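Local coordinates for transcriptional regulator (Pseudomonas aeruginosa, PDB 3E7Q), which probably acts as a TetR-family transcriptional repressor, binding regulatory DNA through a helix-turn-helix motif, at the interface of chains A and B. Residues are numbered along the deposited sequence; one frame, centred on the assembly and turned at random. Chains: chain A/B, transcriptional regulator.

The interface of chains A and B. Residues chain A 176, 183-184, 188, 192; chain B 134, 138, 161, 164.
The phenol oxygen OH of B:Tyr134 is met by carbons of chain A, among them A:Glu176 CG at 3.2 Å and A:Thr183 CG2 at 3.9 Å, and by no polar atom of chain A within bonding reach. The patch belongs to the two-fold interface of a TetR-family regulator, probably the functional dimer, and recurs with the chains exchanged. A:Glu176, on helix 159-179, has CG anti to its backbone N (chi1 -177°) and bends at chi2 (47°), which lays its carboxylate over one face of the B:Tyr134 ring, the planes 16° apart. Its carboxylate carbon CD sits 3.5 Å from the centroid of that ring, shifted toward the rim, a tight stack. B:Arg138 puts NE over the opposite face, within its own chain, so the phenol is sandwiched between an acid and a base; A:Glu176 OE2 and B:Arg138 NH2, 6.4 Å apart, are too far for a salt bridge, though if both groups are charged the arginine may ease the carboxylate's place over the ring. The methyl CG2 of A:Thr183 abuts the ring edge in plane, 3.6 Å from B:Tyr134 CE2, and also lies above the centre of the B:Arg138 guanidinium. Further along, B:Ile164 turns its branch methyl CG2 to A:Ile192 CD1 (3.7 Å), the side chains crossing at about a right angle, and to the rim of A:Phe184. B:Leu161 crosses A:Ile192 and A:Gln188 obliquely; its methyl CD1, 3.8 Å from A:Gln188 CB, packs against that extended side chain as far as its amide.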
loop_
_atom_site.group_PDB
_atom_site.type_symbol
_atom_site.label_atom_id
_atom_site.label_comp_id
_atom_site.label_asym_id
_atom_site.label_seq_id
_atom_site.Cartn_x
_atom_site.Cartn_y
_atom_site.Cartn_z
ATOM N N GLU A 176 -6.186 -0.952 2.880
ATOM C CA GLU A 176 -7.027 -2.059 3.204
ATOM C C GLU A 176 -8.476 -1.715 3.020
ATOM O O GLU A 176 -9.298 -2.568 2.708
ATOM C CB GLU A 176 -6.847 -2.510 4.631
ATOM C CG GLU A 176 -7.754 -3.784 4.846
ATOM C CD GLU A 176 -7.594 -4.827 3.675
ATOM O OE1 GLU A 176 -6.406 -5.054 3.223
ATOM O OE2 GLU A 176 -8.646 -5.366 3.233
ATOM N N THR A 183 -14.198 -4.171 5.921
ATOM C CA THR A 183 -13.293 -4.618 6.991
ATOM C C THR A 183 -13.367 -3.699 8.261
ATOM O O THR A 183 -13.354 -4.163 9.424
ATOM C CB THR A 183 -11.846 -4.666 6.411
ATOM O OG1 THR A 183 -11.767 -5.745 5.452
ATOM C CG2 THR A 183 -10.869 -4.965 7.492
ATOM N N PHE A 184 -13.387 -2.381 8.011
ATOM C CA PHE A 184 -13.675 -1.386 9.034
ATOM C C PHE A 184 -14.331 -0.156 8.383
ATOM O O PHE A 184 -14.194 0.103 7.158
ATOM C CB PHE A 184 -12.414 -1.015 9.823
ATOM C CG PHE A 184 -11.357 -0.347 8.991
ATOM C CD1 PHE A 184 -11.273 1.021 8.902
ATOM C CD2 PHE A 184 -10.477 -1.104 8.237
ATOM C CE1 PHE A 184 -10.306 1.626 8.091
ATOM C CE2 PHE A 184 -9.522 -0.495 7.446
ATOM C CZ PHE A 184 -9.450 0.877 7.403
ATOM N N GLN A 188 -14.099 3.906 12.377
ATOM C CA GLN A 188 -13.099 3.036 13.029
ATOM C C GLN A 188 -11.717 3.436 12.621
ATOM O O GLN A 188 -10.800 3.294 13.372
ATOM C CB GLN A 188 -13.338 1.533 12.706
ATOM C CG GLN A 188 -14.573 1.058 13.407
ATOM C CD GLN A 188 -14.929 -0.418 13.155
ATOM O OE1 GLN A 188 -14.903 -0.901 12.043
ATOM N NE2 GLN A 188 -15.303 -1.102 14.206
ATOM N N ILE A 192 -8.926 4.375 15.273
ATOM C CA ILE A 192 -7.593 3.803 15.246
ATOM C C ILE A 192 -6.488 4.880 15.265
ATOM O O ILE A 192 -5.468 4.732 15.936
ATOM C CB ILE A 192 -7.426 2.832 13.988
ATOM C CG1 ILE A 192 -8.280 1.545 14.180
ATOM C CG2 ILE A 192 -5.935 2.547 13.659
ATOM C CD1 ILE A 192 -8.438 0.691 12.937
ATOM N N TYR B 134 -5.707 -11.907 4.210
ATOM C CA TYR B 134 -5.724 -10.811 5.162
ATOM C C TYR B 134 -6.445 -11.259 6.480
ATOM O O TYR B 134 -6.010 -10.942 7.571
ATOM C CB TYR B 134 -6.364 -9.563 4.497
ATOM C CG TYR B 134 -6.475 -8.293 5.372
ATOM C CD1 TYR B 134 -5.349 -7.654 5.905
ATOM C CD2 TYR B 134 -7.739 -7.739 5.645
ATOM C CE1 TYR B 134 -5.484 -6.512 6.717
ATOM C CE2 TYR B 134 -7.892 -6.634 6.424
ATOM C CZ TYR B 134 -6.769 -6.008 6.963
ATOM O OH TYR B 134 -6.999 -4.869 7.718
ATOM N N ARG B 138 -4.422 -11.145 10.120
ATOM C CA ARG B 138 -5.055 -10.513 11.308
ATOM C C ARG B 138 -5.389 -11.498 12.451
ATOM O O ARG B 138 -5.260 -11.122 13.600
ATOM C CB ARG B 138 -6.311 -9.703 10.918
ATOM C CG ARG B 138 -5.999 -8.386 10.223
ATOM C CD ARG B 138 -7.236 -7.596 9.917
ATOM N NE ARG B 138 -8.070 -8.312 8.931
ATOM C CZ ARG B 138 -9.353 -8.619 9.078
ATOM N NH1 ARG B 138 -10.040 -8.256 10.138
ATOM N NH2 ARG B 138 -9.964 -9.289 8.139
ATOM N N LEU B 161 -10.014 -4.865 16.335
ATOM C CA LEU B 161 -9.725 -3.549 15.874
ATOM C C LEU B 161 -8.286 -3.180 16.047
ATOM O O LEU B 161 -7.706 -2.612 15.111
ATOM C CB LEU B 161 -10.658 -2.525 16.507
ATOM C CG LEU B 161 -10.766 -1.168 15.804
ATOM C CD1 LEU B 161 -11.454 -1.277 14.401
ATOM C CD2 LEU B 161 -11.436 -0.227 16.737
ATOM N N ILE B 164 -6.361 -4.805 13.206
ATOM C CA ILE B 164 -6.457 -4.017 12.022
ATOM C C ILE B 164 -5.459 -2.833 12.073
ATOM O O ILE B 164 -4.814 -2.533 11.072
ATOM C CB ILE B 164 -7.917 -3.487 11.751
ATOM C CG1 ILE B 164 -8.820 -4.643 11.321
ATOM C CG2 ILE B 164 -7.910 -2.253 10.732
ATOM C CD1 ILE B 164 -10.318 -4.428 11.579
#